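Local atomic coordinates of putative alpha-L-fucosidase (Bacteroides thetaiotaomicron, PDB entry 3EYP), a protein that probably hydrolyses alpha-L-fucosyl linkages as a glycosyl hydrolase family 29 alpha-L-fucosidase. Residues Gly302-Ser306 / Thr307-His311. Sequence-based numbering, arbitrary orientation.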
ATOM      1  N   GLY A 302       9.408  -1.969  23.494  1.00 38.05           N
ATOM      2  CA  GLY A 302       9.504  -2.702  22.237  1.00 38.59           C
ATOM      3  C   GLY A 302       8.215  -3.419  21.858  1.00 38.01           C
ATOM      4  O   GLY A 302       8.233  -4.516  21.261  1.00 40.39           O
ATOM      5  N   LEU A 303       7.122  -2.789  22.223  1.00 37.99           N
ATOM      6  CA  LEU A 303       5.740  -3.295  21.997  1.00 39.24           C
ATOM      7  C   LEU A 303       4.823  -2.344  21.294  1.00 39.54           C
ATOM      8  O   LEU A 303       4.955  -1.125  21.424  1.00 39.30           O
ATOM      9  CB  LEU A 303       5.043  -3.650  23.309  1.00 39.07           C
ATOM     10  CG  LEU A 303       5.748  -4.703  24.208  1.00 38.61           C
ATOM     11  CD1 LEU A 303       5.172  -4.478  25.628  1.00 42.42           C
ATOM     12  CD2 LEU A 303       5.606  -6.134  23.715  1.00 41.22           C
ATOM     13  N   ILE A 304       3.887  -2.925  20.530  1.00 40.25           N
ATOM     14  CA  ILE A 304       2.857  -2.121  19.865  1.00 40.44           C
ATOM     15  C   ILE A 304       1.828  -1.824  20.915  1.00 41.40           C
ATOM     16  O   ILE A 304       1.433  -2.712  21.668  1.00 42.12           O
ATOM     17  CB  ILE A 304       2.183  -2.826  18.647  1.00 41.26           C
ATOM     18  CG1 ILE A 304       3.196  -3.315  17.658  1.00 39.16           C
ATOM     19  CG2 ILE A 304       1.225  -1.838  17.917  1.00 41.77           C
ATOM     20  CD1 ILE A 304       4.205  -2.372  17.198  1.00 39.31           C
ATOM     21  N   HIS A 305       1.430  -0.553  20.996  1.00 40.99           N
ATOM     22  CA  HIS A 305       0.401  -0.105  21.936  1.00 41.59           C
ATOM     23  C   HIS A 305      -0.966  -0.752  21.653  1.00 40.74           C
ATOM     24  O   HIS A 305      -1.418  -0.994  20.502  1.00 40.00           O
ATOM     25  CB  HIS A 305       0.307   1.445  21.988  1.00 42.27           C
ATOM     26  CG  HIS A 305      -0.581   1.978  23.064  1.00 44.77           C
ATOM     27  ND1 HIS A 305      -0.325   1.777  24.410  1.00 44.61           N
ATOM     28  CD2 HIS A 305      -1.686   2.753  22.998  1.00 42.80           C
ATOM     29  CE1 HIS A 305      -1.285   2.354  25.116  1.00 43.05           C
ATOM     30  NE2 HIS A 305      -2.108   2.971  24.285  1.00 43.31           N
ATOM     31  N   SER A 306      -1.649  -0.971  22.740  1.00 39.22           N
ATOM     32  CA  SER A 306      -2.996  -1.559  22.701  1.00 39.35           C
ATOM     33  C   SER A 306      -3.989  -0.855  21.821  1.00 39.84           C
ATOM     34  O   SER A 306      -4.729  -1.452  21.054  1.00 40.21           O
ATOM     35  CB  SER A 306      -3.578  -1.707  24.116  1.00 38.61           C
ATOM     36  OG  SER A 306      -3.637  -0.519  24.898  1.00 40.36           O
ATOM     37  N   THR A 307      -4.023   0.453  21.923  1.00 40.41           N
ATOM     38  CA  THR A 307      -5.016   1.199  21.129  1.00 40.72           C
ATOM     39  C   THR A 307      -4.768   0.992  19.644  1.00 40.12           C
ATOM     40  O   THR A 307      -5.673   0.741  18.847  1.00 42.02           O
ATOM     41  CB  THR A 307      -5.026   2.667  21.504  1.00 41.11           C
ATOM     42  OG1 THR A 307      -5.263   2.755  22.895  1.00 43.24           O
ATOM     43  CG2 THR A 307      -6.129   3.420  20.759  1.00 43.69           C
ATOM     44  N   ASP A 308      -3.516   1.083  19.266  1.00 39.61           N
ATOM     45  CA  ASP A 308      -3.109   0.949  17.878  1.00 39.14           C
ATOM     46  C   ASP A 308      -3.599  -0.386  17.365  1.00 39.65           C
ATOM     47  O   ASP A 308      -4.155  -0.530  16.270  1.00 39.15           O
ATOM     48  CB  ASP A 308      -1.562   0.968  17.761  1.00 39.64           C
ATOM     49  CG  ASP A 308      -0.915   2.222  18.376  1.00 40.74           C
ATOM     50  OD1 ASP A 308      -1.424   2.691  19.398  1.00 46.98           O
ATOM     51  OD2 ASP A 308       0.130   2.724  17.859  1.00 41.06           O
ATOM     52  N   SER A 309      -3.321  -1.385  18.178  1.00 38.55           N
ATOM     53  CA  SER A 309      -3.686  -2.764  17.861  1.00 39.24           C
ATOM     54  C   SER A 309      -5.211  -2.975  17.748  1.00 40.60           C
ATOM     55  O   SER A 309      -5.723  -3.701  16.831  1.00 41.38           O
ATOM     56  CB  SER A 309      -3.088  -3.755  18.864  1.00 39.83           C
ATOM     57  OG  SER A 309      -1.673  -3.853  18.767  1.00 38.65           O
ATOM     58  N   LEU A 310      -5.909  -2.339  18.673  1.00 41.23           N
ATOM     59  CA  LEU A 310      -7.386  -2.439  18.764  1.00 40.90           C
ATOM     60  C   LEU A 310      -8.049  -1.883  17.502  1.00 41.47           C
ATOM     61  O   LEU A 310      -8.896  -2.507  16.885  1.00 42.10           O
ATOM     62  CB  LEU A 310      -7.898  -1.622  19.954  1.00 41.76           C
ATOM     63  CG  LEU A 310      -9.420  -1.624  20.150  1.00 41.60           C
ATOM     64  CD1 LEU A 310      -9.892  -3.043  20.366  1.00 43.26           C
ATOM     65  CD2 LEU A 310      -9.781  -0.680  21.287  1.00 41.39           C
ATOM     66  N   HIS A 311      -7.674  -0.653  17.177  1.00 41.95           N
ATOM     67  CA  HIS A 311      -8.254   0.056  16.055  1.00 42.69           C
ATOM     68  C   HIS A 311      -8.047  -0.628  14.710  1.00 42.47           C
ATOM     69  O   HIS A 311      -8.934  -0.639  13.902  1.00 43.38           O
ATOM     70  CB  HIS A 311      -7.778   1.519  16.033  1.00 43.64           C
ATOM     71  CG  HIS A 311      -8.339   2.332  17.167  1.00 41.61           C
ATOM     72  ND1 HIS A 311      -8.246   3.699  17.234  1.00 45.20           N
ATOM     73  CD2 HIS A 311      -8.965   1.941  18.307  1.00 45.20           C
ATOM     74  CE1 HIS A 311      -8.803   4.120  18.360  1.00 46.74           C
ATOM     75  NE2 HIS A 311      -9.234   3.071  19.039  1.00 42.79           N
TER
HETATM   76  O   HOH W   1      -1.211  -4.247  21.231  1.00 40.40           O
HETATM   77  O   HOH W   2       2.355   1.492  19.057  1.00 41.67           O
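Asp308 OD2 has two partners: a water that donates to it at 2.8 Å also accepts the backbone N-H of His305, with 3.0 Å from His305 N to that water, and Arg259 NE forms a salt bridge with the same oxygen. His305 is the N-cap and Asp308 the third residue of the helix, so the water stands where a classical capping box would have a direct bond. An aspartate suits this place because its carboxylate probably also interacts favourably with the partial positive charge of the helix start.

The His305 ring has CG anti to its backbone N (chi1 -172°), which lays it alongside the Thr307 side chain. Asp308 OD1 lies in the ring plane at its edge, 3.6 Å from His305 CD2, and the carboxylate is turned 82° from the imidazole. Ser306 OG sits 3.7 Å above one ring face, off-centre. A flat ring suits this position, since it can lie beside Thr307 while offering a face to Ser306 OG and an edge to Asp308. Replacing His305 with an alanine would probably leave a gap beside Thr307 and Asp308 OD1.

Inward, the branched Ile304 brings CG2 to within 3.6 Å of Ser309 OG and packs it against Asp308 CB, while the residue also meets Trp59 and Thr62 of helix 56-65. The methyl packs against the short Ser309 side chain, whose hydroxyl hydrogen-bonds to Thr62 OG1.

The backbone begins its helical pattern here: Ser309 N donates to His305 O at 3.0 Å, nearly straight at 164°, and Leu310 N to Ser306 O at 2.8 Å. Together these features mark a helix N-terminus with His305 at the N-cap and the N3-carboxylate half of a capping box relayed through water, where the loop after strand 291-295 enters helix 306-323 of the TIM-barrel domain.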